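Side-chain contacts in xyloglucanase (Paenibacillus pabuli, PDB 2JEP), which hydrolyses xyloglucan, a plant cell-wall polysaccharide, probably by cutting within its beta-1,4-glucan backbone: residues Pro358-Asn363 / His369-Phe374; Gly322-Ile327 / Lys345-Lys350; Gly140-Val145 / Glu155-Val160; Gly58-Thr63 / Ala106-Arg111. One frame throughout, in Å; residues are numbered along the deposited sequence.

How the interactions relate
From the N terminus, the four contacts follow one another in series; none nests or crosses. Interaction 4 closes the longest loop, 42 residues, joining the hairpin region after the first barrel strand to helix 106-120. Interaction 3 folds the loop before helix 150-167 back onto that helix, its centre about 17 Å from that of interaction 4. Interaction 2 fixes helix 336-353 against strand 319-324. Interaction 1 then lays the loop 369-374 on the end of strand 357-362, which neighbours strand 319-324. Only interactions 1 and 2 touch, through Trp361 N and Phe324 O and through Phe371 and Ile327. Both lie across the chain's centre from interaction 3.

Interaction 1: Pro358-Asn363 / His369-Phe374; sequences PVYWDN and HGFALF
Tyr360, Asp362 and Asn363 each send a side chain to the backbone of the loop 369-374. Tyr360 OH donates to Phe371 O at 2.7 Å, and that oxygen lies at the edge of the tyrosine ring, in its plane. Leu373 N reaches Asp362 OD2 at 2.8 Å by a nearly straight bond that comes in from above the carboxylate plane. Phe371 N meets Asn363 OD1 at 3.2 Å, well above the amide plane; the same oxygen takes His365 N. Phe371 is held at both its N and its O. Two waters add bridges, one from Asp362 OD1 to Phe374 O, the other from Asn363 ND2 to His369 O. Asp362 has further partners in Trp46 NE1 at OD2 and Arg376 and Gly364 N at OD1.

The aromatic contact is a T-shaped pair. Trp361, with CG anti to its backbone N (chi1 178°), sets CD1 over the centre of the Phe371 ring, 3.5 Å from CD2 of that ring, with the planes 84° apart. Trp361 O, buried without a polar partner, lies beside Phe371 CB at 3.3 Å.

Aliphatic packing completes the set: Leu373 CD1 makes a CH-pi contact over one face of Tyr360, 4.0 Å from the ring centroid.

Strand 357-362, the eighth of the TIM barrel, runs between 319-324 and 45-48; the loop follows its C-terminal end, where this fold carries the active site, and ethanediol bound beside Trp361 is consistent with a pocket. Helix 384-393 backs the contact, with Ile390 against Tyr360 and Ile386 and Ile387 against Leu373, while Trp361 turns to Glu323 and Tyr266.

Interaction 2: Gly322-Ile327 / Lys345-Lys350; sequences GEFGSI and KAVTAK
This is a small, buried, apolar strand-to-helix contact in the wall of the barrel, where Phe324 at the end of strand 319-324 packs on Val347 and Thr348 of helix 336-353. No hydrogen bond crosses between the two segments, and their backbones stay well apart: the nearest CA atoms, those of Phe324 and Val347, are 7.8 Å from each other, so side chains fill the space between.

The phenylalanine ring does most of the work. With CG between the backbone N and the carbonyl carbon (chi1 73°), the ring turns a face to Val347 CG1. That methyl is displaced toward the rim on the CG-CD2 side, in a CH-pi contact 3.9 Å from the Phe324 centroid. Val347 CG1 comes to 3.6 Å from Phe324 CD2. At the far end of the ring, Phe324 CZ lies 3.5 Å from Thr348 OG1. That hydroxyl is not left without a polar partner, because it bonds to Ala344 O one turn back in its own helix.

Neighbours continue the packing. Pro358 of strand 357-362 touches both Phe324 and Thr348; Phe305 of helix 298-313 lies on Val347, and Ile390 of helix 384-393 on Thr348. The next residue back, Glu323, faces the barrel interior, with a salt bridge to Arg87 and a hydrogen bond to Tyr266 OH.

Strand 319-324, helix 336-353 and strand 357-362 form a beta-alpha-beta unit, and packing the helix on outward-facing strand side chains is characteristic of the TIM barrel of family 5 glycoside hydrolases.

Interaction 3: Gly140-Val145 / Glu155-Val160; sequences GGWLLV and EKYKKV
Lys156 lies full length over one face of the Trp142 indole in a cation-pi and CH-pi stack. The lysine chain is extended beyond CG, so its methylenes run across the ring system from the six-membered ring, where CD comes 3.7 Å from Trp142 CE3, to the five-membered ring. There Lys156 CE sits 3.7 Å from the five-ring centroid of Trp142, and Lys156 NZ follows at 3.9 Å, 16° off the normal. The indole is brought to the helix by a chi1 of 60°, which puts CG between the backbone N and the carbonyl carbon. On its opposite face it meets Leu143 CB, so the ring is held between the lysine chain and its own neighbour.

Apolar packing makes up the rest. Trp142 points its CH2 edge at the helix backbone, 3.8 Å from Tyr157 CA. Leu143, the centre of an inverse gamma turn, sets both methyls obliquely against the CD1-CE1 bond of Tyr157, its CD1 3.6 Å from Tyr157 CD1.

The polar ends look outward from the contact: Trp142 NE1 bonds to Asp133 OD2 and Tyr157 OH to Ser179 O, each probably helping to fix the turn of its ring. Trp161 meets Tyr157 edge-to-face, and Phe206 of helix 193-211 also packs on Tyr157.

This loop joins strand 125-128 to helix 150-167 of the TIM barrel and is hydrogen-bonded to the helix through Leu144 O and Gln150 NE2. Between the two segments the attraction is dispersion plus the ammonium charge over the indole. The carboxylate at NE1 would probably make that indole more electron-rich and the cation-pi attraction somewhat stronger.

Interaction 4: Gly58-Thr63 / Ala106-Arg111; sequences GTPNET and AAWLNR
Glu62 and Arg111 form a two-pronged salt bridge, the arginine gripping side-on with NE and NH2. Arg111 NE gives its hydrogen to Glu62 OE1 at 2.8 Å, on the syn lone pair and almost straight at 170°. Arg111 NH2 reaches Glu62 OE2, also at 2.8 Å and on the syn side. Carboxylate and guanidinium are nearly coplanar, 21° apart, which lets both bonds be straight at once; the bend of the arginine at chi2 (60°) helps to turn the group edge-on to the acid.

Each partner is also held from outside. Glu62 OE2 accepts Val70 N as a second donor, while Arg111 NH2 donates to Val70 O and NH1 meets Tyr118 OH. Val70 thus ties into both sides of the ion pair, and the buried carboxylate of Glu62 has one N-H at OE1 and two at OE2.

Asn61 and Thr63 bracket Glu62: Asn61 OD1 takes Thr63 N at 2.9 Å and Thr63 OG1 at 2.7 Å, which probably helps to fix the backbone at Glu62. Farther toward the hairpin, one turn back along the helix, Pro60 CB meets Trp108 CZ2 obliquely at 3.5 Å, and the indole NE1 finds its acceptor in Ser91 O.

Asn61 to Thr63 form an Asx turn directly after the hairpin 55-56/59-60. The whole contact joins the long loop following the first strand of the TIM barrel to the first turns of helix 106-120.

Interaction 1: Pro358-Asn363 / His369-Phe374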
loop_
_atom_site.group_PDB
_atom_site.type_symbol
_atom_site.label_atom_id
_atom_site.label_comp_id
_atom_site.label_asym_id
_atom_site.label_seq_id
_atom_site.Cartn_x
_atom_site.Cartn_y
_atom_site.Cartn_z
ATOM N N PRO A 358 5.414 8.718 -0.404
ATOM C CA PRO A 358 6.140 7.511 -0.022
ATOM C C PRO A 358 5.575 6.931 1.273
ATOM O O PRO A 358 5.468 7.655 2.259
ATOM C CB PRO A 358 7.554 8.029 0.191
ATOM C CG PRO A 358 7.378 9.441 0.696
ATOM C CD PRO A 358 6.035 9.934 0.164
ATOM N N VAL A 359 5.200 5.653 1.255
ATOM C CA VAL A 359 4.631 4.987 2.420
ATOM C C VAL A 359 5.490 3.781 2.831
ATOM O O VAL A 359 5.593 2.814 2.100
ATOM C CB VAL A 359 3.170 4.535 2.144
ATOM C CG1 VAL A 359 2.506 4.024 3.417
ATOM C CG2 VAL A 359 2.340 5.689 1.512
ATOM N N TYR A 360 6.154 3.885 3.990
ATOM C CA TYR A 360 7.111 2.889 4.443
ATOM C C TYR A 360 6.419 1.598 4.878
ATOM O O TYR A 360 5.395 1.634 5.550
ATOM C CB TYR A 360 7.930 3.482 5.622
ATOM C CG TYR A 360 8.944 2.514 6.142
ATOM C CD1 TYR A 360 10.162 2.338 5.486
ATOM C CD2 TYR A 360 8.655 1.692 7.227
ATOM C CE1 TYR A 360 11.064 1.382 5.911
ATOM C CE2 TYR A 360 9.541 0.749 7.658
ATOM C CZ TYR A 360 10.738 0.583 6.998
ATOM O OH TYR A 360 11.612 -0.409 7.396
ATOM N N TRP A 361 7.024 0.457 4.521
ATOM C CA TRP A 361 6.511 -0.846 4.909
ATOM C C TRP A 361 7.122 -1.275 6.246
ATOM O O TRP A 361 8.280 -1.626 6.307
ATOM C CB TRP A 361 6.795 -1.923 3.846
ATOM C CG TRP A 361 6.303 -3.248 4.301
ATOM C CD1 TRP A 361 7.047 -4.294 4.734
ATOM C CD2 TRP A 361 4.931 -3.631 4.492
ATOM N NE1 TRP A 361 6.234 -5.323 5.173
ATOM C CE2 TRP A 361 4.923 -4.929 5.043
ATOM C CE3 TRP A 361 3.714 -3.015 4.223
ATOM C CZ2 TRP A 361 3.744 -5.604 5.326
ATOM C CZ3 TRP A 361 2.544 -3.690 4.508
ATOM C CH2 TRP A 361 2.565 -4.960 5.066
ATOM N N ASP A 362 6.301 -1.282 7.303
ATOM C CA ASP A 362 6.707 -1.680 8.644
ATOM C C ASP A 362 5.853 -2.873 9.023
ATOM O O ASP A 362 4.633 -2.757 9.115
ATOM C CB ASP A 362 6.447 -0.522 9.601
ATOM C CG ASP A 362 7.013 -0.745 10.993
ATOM O OD1 ASP A 362 6.774 -1.841 11.549
ATOM O OD2 ASP A 362 7.670 0.192 11.531
ATOM N N ASN A 363 6.487 -4.027 9.243
ATOM C CA ASN A 363 5.781 -5.244 9.580
ATOM C C ASN A 363 5.822 -5.620 11.062
ATOM O O ASN A 363 5.322 -6.664 11.442
ATOM C CB ASN A 363 6.254 -6.405 8.717
ATOM C CG ASN A 363 7.638 -6.890 9.062
ATOM O OD1 ASN A 363 8.373 -6.245 9.821
ATOM N ND2 ASN A 363 7.996 -8.074 8.541
ATOM N N HIS A 369 15.797 -10.014 9.221
ATOM C CA HIS A 369 14.929 -9.834 8.074
ATOM C C HIS A 369 13.710 -8.966 8.377
ATOM O O HIS A 369 12.762 -8.928 7.587
ATOM C CB HIS A 369 14.494 -11.155 7.424
ATOM C CG HIS A 369 15.599 -12.130 7.180
ATOM N ND1 HIS A 369 15.458 -13.470 7.435
ATOM C CD2 HIS A 369 16.855 -11.967 6.697
ATOM C CE1 HIS A 369 16.589 -14.095 7.139
ATOM N NE2 HIS A 369 17.454 -13.204 6.681
ATOM N N GLY A 370 13.732 -8.251 9.498
ATOM C CA GLY A 370 12.610 -7.408 9.881
ATOM C C GLY A 370 12.567 -6.086 9.149
ATOM O O GLY A 370 13.561 -5.602 8.593
ATOM N N PHE A 371 11.381 -5.482 9.166
ATOM C CA PHE A 371 11.172 -4.143 8.619
ATOM C C PHE A 371 10.803 -3.089 9.684
ATOM O O PHE A 371 10.627 -1.924 9.355
ATOM C CB PHE A 371 10.026 -4.132 7.606
ATOM C CG PHE A 371 10.313 -4.746 6.271
ATOM C CD1 PHE A 371 10.872 -3.984 5.258
ATOM C CD2 PHE A 371 9.879 -6.020 5.978
ATOM C CE1 PHE A 371 11.028 -4.511 3.988
ATOM C CE2 PHE A 371 10.027 -6.554 4.698
ATOM C CZ PHE A 371 10.597 -5.782 3.708
ATOM N N ALA A 372 10.623 -3.480 10.935
ATOM C CA ALA A 372 10.062 -2.564 11.900
ATOM C C ALA A 372 10.959 -1.371 12.231
ATOM O O ALA A 372 12.182 -1.504 12.335
ATOM C CB ALA A 372 9.770 -3.328 13.170
ATOM N N LEU A 373 10.312 -0.223 12.470
ATOM C CA LEU A 373 10.962 0.946 13.014
ATOM C C LEU A 373 10.583 1.215 14.467
ATOM O O LEU A 373 11.196 2.083 15.110
ATOM C CB LEU A 373 10.637 2.207 12.205
ATOM C CG LEU A 373 10.762 2.091 10.686
ATOM C CD1 LEU A 373 10.341 3.415 10.024
ATOM C CD2 LEU A 373 12.174 1.646 10.255
ATOM N N PHE A 374 9.562 0.506 14.948
ATOM C CA PHE A 374 9.043 0.608 16.320
ATOM C C PHE A 374 8.898 -0.790 16.900
ATOM O O PHE A 374 8.652 -1.741 16.166
ATOM C CB PHE A 374 7.659 1.265 16.321
ATOM C CG PHE A 374 7.637 2.620 15.685
ATOM C CD1 PHE A 374 7.856 3.776 16.439
ATOM C CD2 PHE A 374 7.354 2.759 14.340
ATOM C CE1 PHE A 374 7.830 5.022 15.847
ATOM C CE2 PHE A 374 7.330 4.010 13.739
ATOM C CZ PHE A 374 7.573 5.135 14.485
HETATM O O HOH W 1 6.560 -1.457 14.269
HETATM O O HOH W 2 10.350 -9.773 8.777
#

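Interaction 2: Gly322-Ile327 / Lys345-Lys350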
loop_
_atom_site.group_PDB
_atom_site.type_symbol
_atom_site.label_atom_id
_atom_site.label_comp_id
_atom_site.label_asym_id
_atom_site.label_seq_id
_atom_site.Cartn_x
_atom_site.Cartn_y
_atom_site.Cartn_z
ATOM N N GLY A 322 2.896 2.935 -2.168
ATOM C CA GLY A 322 2.225 2.469 -0.967
ATOM C C GLY A 322 3.015 1.581 -0.051
ATOM O O GLY A 322 2.605 1.366 1.080
ATOM N N GLU A 323 4.128 1.046 -0.559
ATOM C CA GLU A 323 5.086 0.275 0.251
ATOM C C GLU A 323 6.472 0.473 -0.321
ATOM O O GLU A 323 6.658 0.440 -1.533
ATOM C CB GLU A 323 4.800 -1.232 0.189
ATOM C CG GLU A 323 3.424 -1.650 0.660
ATOM C CD GLU A 323 3.150 -3.133 0.577
ATOM O OE1 GLU A 323 4.118 -3.902 0.400
ATOM O OE2 GLU A 323 1.959 -3.508 0.715
ATOM N N PHE A 324 7.445 0.648 0.575
ATOM C CA PHE A 324 8.849 0.552 0.229
ATOM C C PHE A 324 9.601 0.233 1.529
ATOM O O PHE A 324 9.108 0.506 2.623
ATOM C CB PHE A 324 9.397 1.847 -0.387
ATOM C CG PHE A 324 9.584 2.965 0.608
ATOM C CD1 PHE A 324 8.548 3.795 0.925
ATOM C CD2 PHE A 324 10.816 3.205 1.194
ATOM C CE1 PHE A 324 8.713 4.800 1.859
ATOM C CE2 PHE A 324 10.974 4.212 2.107
ATOM C CZ PHE A 324 9.939 5.006 2.452
ATOM N N GLY A 325 10.829 -0.266 1.410
ATOM C CA GLY A 325 11.666 -0.521 2.566
ATOM C C GLY A 325 12.676 -1.611 2.298
ATOM O O GLY A 325 12.683 -2.240 1.222
ATOM N N SER A 326 13.518 -1.869 3.302
ATOM C CA SER A 326 14.548 -2.888 3.210
ATOM C C SER A 326 14.664 -3.675 4.505
ATOM O O SER A 326 14.517 -3.116 5.605
ATOM C CB SER A 326 15.884 -2.285 2.785
ATOM O OG SER A 326 16.342 -1.308 3.694
ATOM N N ILE A 327 14.919 -4.967 4.363
ATOM C CA ILE A 327 14.954 -5.840 5.522
ATOM C C ILE A 327 16.264 -5.753 6.307
ATOM O O ILE A 327 17.346 -5.487 5.754
ATOM C CB ILE A 327 14.686 -7.317 5.145
ATOM C CG1 ILE A 327 15.767 -7.916 4.211
ATOM C CG2 ILE A 327 13.278 -7.440 4.581
ATOM C CD1 ILE A 327 15.611 -9.367 3.985
ATOM N N LYS A 345 15.977 7.119 2.747
ATOM C CA LYS A 345 16.072 8.535 2.420
ATOM C C LYS A 345 15.970 8.758 0.924
ATOM O O LYS A 345 15.284 9.685 0.476
ATOM C CB LYS A 345 17.386 9.124 2.951
ATOM C CG LYS A 345 17.531 10.601 2.676
ATOM C CD LYS A 345 18.684 11.194 3.459
ATOM C CE LYS A 345 18.833 12.680 3.156
ATOM N NZ LYS A 345 19.840 13.278 4.064
ATOM N N ALA A 346 16.680 7.939 0.146
ATOM C CA ALA A 346 16.693 8.115 -1.295
ATOM C C ALA A 346 15.295 7.899 -1.884
ATOM O O ALA A 346 14.839 8.681 -2.736
ATOM C CB ALA A 346 17.717 7.192 -1.926
ATOM N N VAL A 347 14.602 6.843 -1.454
ATOM C CA VAL A 347 13.268 6.573 -1.996
ATOM C C VAL A 347 12.325 7.697 -1.591
ATOM O O VAL A 347 11.527 8.177 -2.401
ATOM C CB VAL A 347 12.752 5.180 -1.542
ATOM C CG1 VAL A 347 11.274 5.012 -1.897
ATOM C CG2 VAL A 347 13.619 4.049 -2.127
ATOM N N THR A 348 12.400 8.119 -0.321
ATOM C CA THR A 348 11.517 9.197 0.163
ATOM C C THR A 348 11.782 10.481 -0.617
ATOM O O THR A 348 10.837 11.148 -1.074
ATOM C CB THR A 348 11.703 9.417 1.675
ATOM O OG1 THR A 348 11.393 8.194 2.360
ATOM C CG2 THR A 348 10.830 10.520 2.180
ATOM N N ALA A 349 13.061 10.826 -0.765
ATOM C CA ALA A 349 13.421 12.065 -1.471
ATOM C C ALA A 349 12.998 11.994 -2.924
ATOM O O ALA A 349 12.624 13.006 -3.514
ATOM C CB ALA A 349 14.915 12.297 -1.391
ATOM N N LYS A 350 13.077 10.813 -3.538
ATOM C CA LYS A 350 12.701 10.706 -4.963
ATOM C C LYS A 350 11.199 10.858 -5.110
ATOM O O LYS A 350 10.715 11.469 -6.070
ATOM C CB LYS A 350 13.151 9.364 -5.534
ATOM C CG LYS A 350 13.095 9.301 -7.056
ATOM C CD LYS A 350 14.063 10.279 -7.731
ATOM C CE LYS A 350 15.499 9.850 -7.565
ATOM N NZ LYS A 350 16.410 10.940 -8.042
#

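Interaction 3: Gly140-Val145 / Glu155-Val160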
loop_
_atom_site.group_PDB
_atom_site.type_symbol
_atom_site.label_atom_id
_atom_site.label_comp_id
_atom_site.label_asym_id
_atom_site.label_seq_id
_atom_site.Cartn_x
_atom_site.Cartn_y
_atom_site.Cartn_z
ATOM N N GLY A 140 -7.652 -19.139 1.042
ATOM C CA GLY A 140 -8.885 -18.379 0.951
ATOM C C GLY A 140 -8.828 -17.242 -0.044
ATOM O O GLY A 140 -9.824 -16.569 -0.244
ATOM N N GLY A 141 -7.668 -17.001 -0.638
ATOM C CA GLY A 141 -7.554 -15.930 -1.638
ATOM C C GLY A 141 -8.485 -16.201 -2.801
ATOM O O GLY A 141 -8.472 -17.308 -3.354
ATOM N N TRP A 142 -9.285 -15.202 -3.174
ATOM C CA TRP A 142 -10.372 -15.385 -4.139
ATOM C C TRP A 142 -10.448 -14.297 -5.230
ATOM O O TRP A 142 -11.122 -14.493 -6.232
ATOM C CB TRP A 142 -11.731 -15.462 -3.394
ATOM C CG TRP A 142 -11.993 -14.228 -2.614
ATOM C CD1 TRP A 142 -11.621 -13.970 -1.307
ATOM C CD2 TRP A 142 -12.603 -13.009 -3.096
ATOM N NE1 TRP A 142 -11.974 -12.686 -0.961
ATOM C CE2 TRP A 142 -12.574 -12.078 -2.037
ATOM C CE3 TRP A 142 -13.186 -12.618 -4.309
ATOM C CZ2 TRP A 142 -13.096 -10.798 -2.167
ATOM C CZ3 TRP A 142 -13.690 -11.346 -4.434
ATOM C CH2 TRP A 142 -13.649 -10.453 -3.371
ATOM N N LEU A 143 -9.797 -13.157 -5.019
ATOM C CA LEU A 143 -9.868 -12.033 -5.942
ATOM C C LEU A 143 -8.715 -12.244 -6.910
ATOM O O LEU A 143 -7.646 -11.656 -6.803
ATOM C CB LEU A 143 -9.788 -10.707 -5.180
ATOM C CG LEU A 143 -9.847 -9.453 -6.045
ATOM C CD1 LEU A 143 -11.194 -9.301 -6.781
ATOM C CD2 LEU A 143 -9.515 -8.218 -5.215
ATOM N N LEU A 144 -8.949 -13.167 -7.837
ATOM C CA LEU A 144 -7.905 -13.770 -8.640
ATOM C C LEU A 144 -8.121 -13.453 -10.097
ATOM O O LEU A 144 -9.079 -13.942 -10.703
ATOM C CB LEU A 144 -7.851 -15.306 -8.434
ATOM C CG LEU A 144 -7.631 -15.787 -7.007
ATOM C CD1 LEU A 144 -7.612 -17.309 -6.929
ATOM C CD2 LEU A 144 -6.392 -15.186 -6.334
ATOM N N VAL A 145 -7.196 -12.681 -10.678
ATOM C CA VAL A 145 -7.351 -12.332 -12.098
ATOM C C VAL A 145 -7.393 -13.586 -12.995
ATOM O O VAL A 145 -7.942 -13.550 -14.069
ATOM C CB VAL A 145 -6.254 -11.378 -12.581
ATOM C CG1 VAL A 145 -6.399 -10.016 -11.882
ATOM C CG2 VAL A 145 -4.851 -11.975 -12.365
ATOM N N GLU A 155 -18.942 -10.215 -8.611
ATOM C CA GLU A 155 -20.087 -9.921 -7.779
ATOM C C GLU A 155 -19.737 -9.890 -6.300
ATOM O O GLU A 155 -20.192 -9.033 -5.569
ATOM C CB GLU A 155 -21.198 -10.948 -8.054
ATOM C CG GLU A 155 -22.469 -10.777 -7.250
ATOM C CD GLU A 155 -23.269 -9.544 -7.547
ATOM O OE1 GLU A 155 -23.086 -8.941 -8.629
ATOM O OE2 GLU A 155 -24.138 -9.196 -6.675
ATOM N N LYS A 156 -18.925 -10.832 -5.859
ATOM C CA LYS A 156 -18.450 -10.846 -4.483
ATOM C C LYS A 156 -17.700 -9.567 -4.173
ATOM O O LYS A 156 -17.898 -8.942 -3.137
ATOM C CB LYS A 156 -17.561 -12.063 -4.277
ATOM C CG LYS A 156 -17.020 -12.269 -2.857
ATOM C CD LYS A 156 -16.371 -13.652 -2.734
ATOM C CE LYS A 156 -15.759 -13.913 -1.384
ATOM N NZ LYS A 156 -15.310 -15.343 -1.293
ATOM N N TYR A 157 -16.798 -9.185 -5.069
ATOM C CA TYR A 157 -16.026 -7.962 -4.892
ATOM C C TYR A 157 -16.914 -6.718 -4.781
ATOM O O TYR A 157 -16.720 -5.870 -3.898
ATOM C CB TYR A 157 -15.040 -7.856 -6.056
ATOM C CG TYR A 157 -14.072 -6.704 -6.007
ATOM C CD1 TYR A 157 -13.032 -6.686 -5.085
ATOM C CD2 TYR A 157 -14.154 -5.663 -6.918
ATOM C CE1 TYR A 157 -12.093 -5.676 -5.088
ATOM C CE2 TYR A 157 -13.228 -4.639 -6.918
ATOM C CZ TYR A 157 -12.190 -4.639 -6.006
ATOM O OH TYR A 157 -11.275 -3.597 -6.024
ATOM N N LYS A 158 -17.897 -6.605 -5.677
ATOM C CA LYS A 158 -18.868 -5.540 -5.591
ATOM C C LYS A 158 -19.553 -5.513 -4.225
ATOM O O LYS A 158 -19.653 -4.468 -3.584
ATOM C CB LYS A 158 -19.901 -5.673 -6.723
ATOM C CG LYS A 158 -21.050 -4.635 -6.667
ATOM C CD LYS A 158 -22.089 -4.976 -7.728
ATOM C CE LYS A 158 -23.368 -4.204 -7.636
ATOM N NZ LYS A 158 -24.291 -4.761 -8.671
ATOM N N LYS A 159 -20.084 -6.658 -3.795
ATOM C CA LYS A 159 -20.829 -6.693 -2.538
ATOM C C LYS A 159 -19.939 -6.372 -1.336
ATOM O O LYS A 159 -20.389 -5.702 -0.395
ATOM C CB LYS A 159 -21.505 -8.064 -2.369
ATOM C CG LYS A 159 -22.647 -8.327 -3.341
ATOM C CD LYS A 159 -23.846 -7.403 -3.069
ATOM C CE LYS A 159 -25.137 -7.865 -3.741
ATOM N NZ LYS A 159 -26.255 -6.963 -3.279
ATOM N N VAL A 160 -18.684 -6.844 -1.366
ATOM C CA VAL A 160 -17.740 -6.557 -0.296
ATOM C C VAL A 160 -17.453 -5.058 -0.258
ATOM O O VAL A 160 -17.558 -4.441 0.803
ATOM C CB VAL A 160 -16.484 -7.423 -0.458
ATOM C CG1 VAL A 160 -15.338 -6.937 0.438
ATOM C CG2 VAL A 160 -16.849 -8.871 -0.164
#

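Interaction 4: Gly58-Thr63 / Ala106-Arg111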
loop_
_atom_site.group_PDB
_atom_site.type_symbol
_atom_site.label_atom_id
_atom_site.label_comp_id
_atom_site.label_asym_id
_atom_site.label_seq_id
_atom_site.Cartn_x
_atom_site.Cartn_y
_atom_site.Cartn_z
ATOM N N GLY A 58 -7.316 -19.097 6.300
ATOM C CA GLY A 58 -8.446 -18.365 5.813
ATOM C C GLY A 58 -9.142 -17.368 6.716
ATOM O O GLY A 58 -10.015 -16.650 6.235
ATOM N N THR A 59 -8.793 -17.277 7.997
ATOM C CA THR A 59 -9.478 -16.346 8.897
ATOM C C THR A 59 -8.565 -15.204 9.321
ATOM O O THR A 59 -7.510 -15.442 9.911
ATOM C CB THR A 59 -10.060 -17.015 10.157
ATOM O OG1 THR A 59 -11.059 -17.974 9.764
ATOM C CG2 THR A 59 -10.710 -15.974 11.059
ATOM N N PRO A 60 -8.948 -13.966 8.983
ATOM C CA PRO A 60 -8.102 -12.844 9.400
ATOM C C PRO A 60 -8.032 -12.734 10.923
ATOM O O PRO A 60 -8.993 -13.039 11.622
ATOM C CB PRO A 60 -8.815 -11.625 8.827
ATOM C CG PRO A 60 -9.725 -12.130 7.794
ATOM C CD PRO A 60 -10.102 -13.509 8.198
ATOM N N ASN A 61 -6.899 -12.286 11.427
ATOM C CA ASN A 61 -6.701 -12.119 12.863
ATOM C C ASN A 61 -5.451 -11.284 13.009
ATOM O O ASN A 61 -4.383 -11.675 12.538
ATOM C CB ASN A 61 -6.578 -13.502 13.513
ATOM C CG ASN A 61 -6.298 -13.456 14.999
ATOM O OD1 ASN A 61 -5.567 -12.590 15.479
ATOM N ND2 ASN A 61 -6.871 -14.393 15.737
ATOM N N GLU A 62 -5.611 -10.105 13.602
ATOM C CA GLU A 62 -4.530 -9.141 13.610
ATOM C C GLU A 62 -3.318 -9.547 14.438
ATOM O O GLU A 62 -2.268 -8.906 14.320
ATOM C CB GLU A 62 -5.014 -7.756 14.044
ATOM C CG GLU A 62 -5.278 -7.603 15.512
ATOM C CD GLU A 62 -6.088 -6.401 15.822
ATOM O OE1 GLU A 62 -7.344 -6.472 15.675
ATOM O OE2 GLU A 62 -5.484 -5.371 16.183
ATOM N N THR A 63 -3.439 -10.612 15.234
ATOM C CA THR A 63 -2.316 -11.141 15.982
ATOM C C THR A 63 -1.685 -12.380 15.372
ATOM O O THR A 63 -0.746 -12.926 15.939
ATOM C CB THR A 63 -2.725 -11.486 17.411
ATOM O OG1 THR A 63 -3.682 -12.561 17.404
ATOM C CG2 THR A 63 -3.256 -10.251 18.139
ATOM N N ALA A 106 -19.832 -8.752 11.064
ATOM C CA ALA A 106 -20.043 -7.420 11.622
ATOM C C ALA A 106 -18.945 -7.040 12.621
ATOM O O ALA A 106 -18.492 -5.913 12.648
ATOM C CB ALA A 106 -21.441 -7.314 12.279
ATOM N N ALA A 107 -18.505 -8.004 13.435
ATOM C CA ALA A 107 -17.455 -7.743 14.412
ATOM C C ALA A 107 -16.153 -7.359 13.732
ATOM O O ALA A 107 -15.389 -6.563 14.268
ATOM C CB ALA A 107 -17.261 -8.965 15.328
ATOM N N TRP A 108 -15.892 -7.943 12.567
ATOM C CA TRP A 108 -14.686 -7.616 11.821
ATOM C C TRP A 108 -14.751 -6.174 11.292
ATOM O O TRP A 108 -13.818 -5.396 11.468
ATOM C CB TRP A 108 -14.470 -8.637 10.703
ATOM C CG TRP A 108 -13.213 -8.475 9.910
ATOM C CD1 TRP A 108 -13.118 -8.414 8.546
ATOM C CD2 TRP A 108 -11.870 -8.412 10.411
ATOM N NE1 TRP A 108 -11.787 -8.308 8.175
ATOM C CE2 TRP A 108 -11.004 -8.308 9.296
ATOM C CE3 TRP A 108 -11.315 -8.444 11.689
ATOM C CZ2 TRP A 108 -9.614 -8.227 9.421
ATOM C CZ3 TRP A 108 -9.938 -8.371 11.817
ATOM C CH2 TRP A 108 -9.098 -8.250 10.694
ATOM N N LEU A 109 -15.852 -5.800 10.652
ATOM C CA LEU A 109 -16.019 -4.423 10.236
ATOM C C LEU A 109 -15.931 -3.454 11.411
ATOM O O LEU A 109 -15.345 -2.379 11.270
ATOM C CB LEU A 109 -17.328 -4.225 9.485
ATOM C CG LEU A 109 -17.419 -4.698 8.047
ATOM C CD1 LEU A 109 -18.862 -4.512 7.576
ATOM C CD2 LEU A 109 -16.403 -3.961 7.185
ATOM N N ASN A 110 -16.484 -3.817 12.561
ATOM C CA ASN A 110 -16.385 -2.934 13.730
ATOM C C ASN A 110 -14.959 -2.781 14.220
ATOM O O ASN A 110 -14.558 -1.706 14.658
ATOM C CB ASN A 110 -17.281 -3.431 14.866
ATOM C CG ASN A 110 -18.733 -3.189 14.590
ATOM O OD1 ASN A 110 -19.079 -2.240 13.885
ATOM N ND2 ASN A 110 -19.597 -4.021 15.177
ATOM N N ARG A 111 -14.188 -3.859 14.125
ATOM C CA ARG A 111 -12.778 -3.780 14.517
ATOM C C ARG A 111 -11.968 -2.917 13.548
ATOM O O ARG A 111 -11.134 -2.099 13.962
ATOM C CB ARG A 111 -12.151 -5.165 14.636
ATOM C CG ARG A 111 -10.679 -5.162 15.017
ATOM C CD ARG A 111 -10.443 -4.490 16.383
ATOM N NE ARG A 111 -9.003 -4.393 16.625
ATOM C CZ ARG A 111 -8.427 -3.467 17.380
ATOM N NH1 ARG A 111 -9.145 -2.574 18.046
ATOM N NH2 ARG A 111 -7.103 -3.399 17.438
#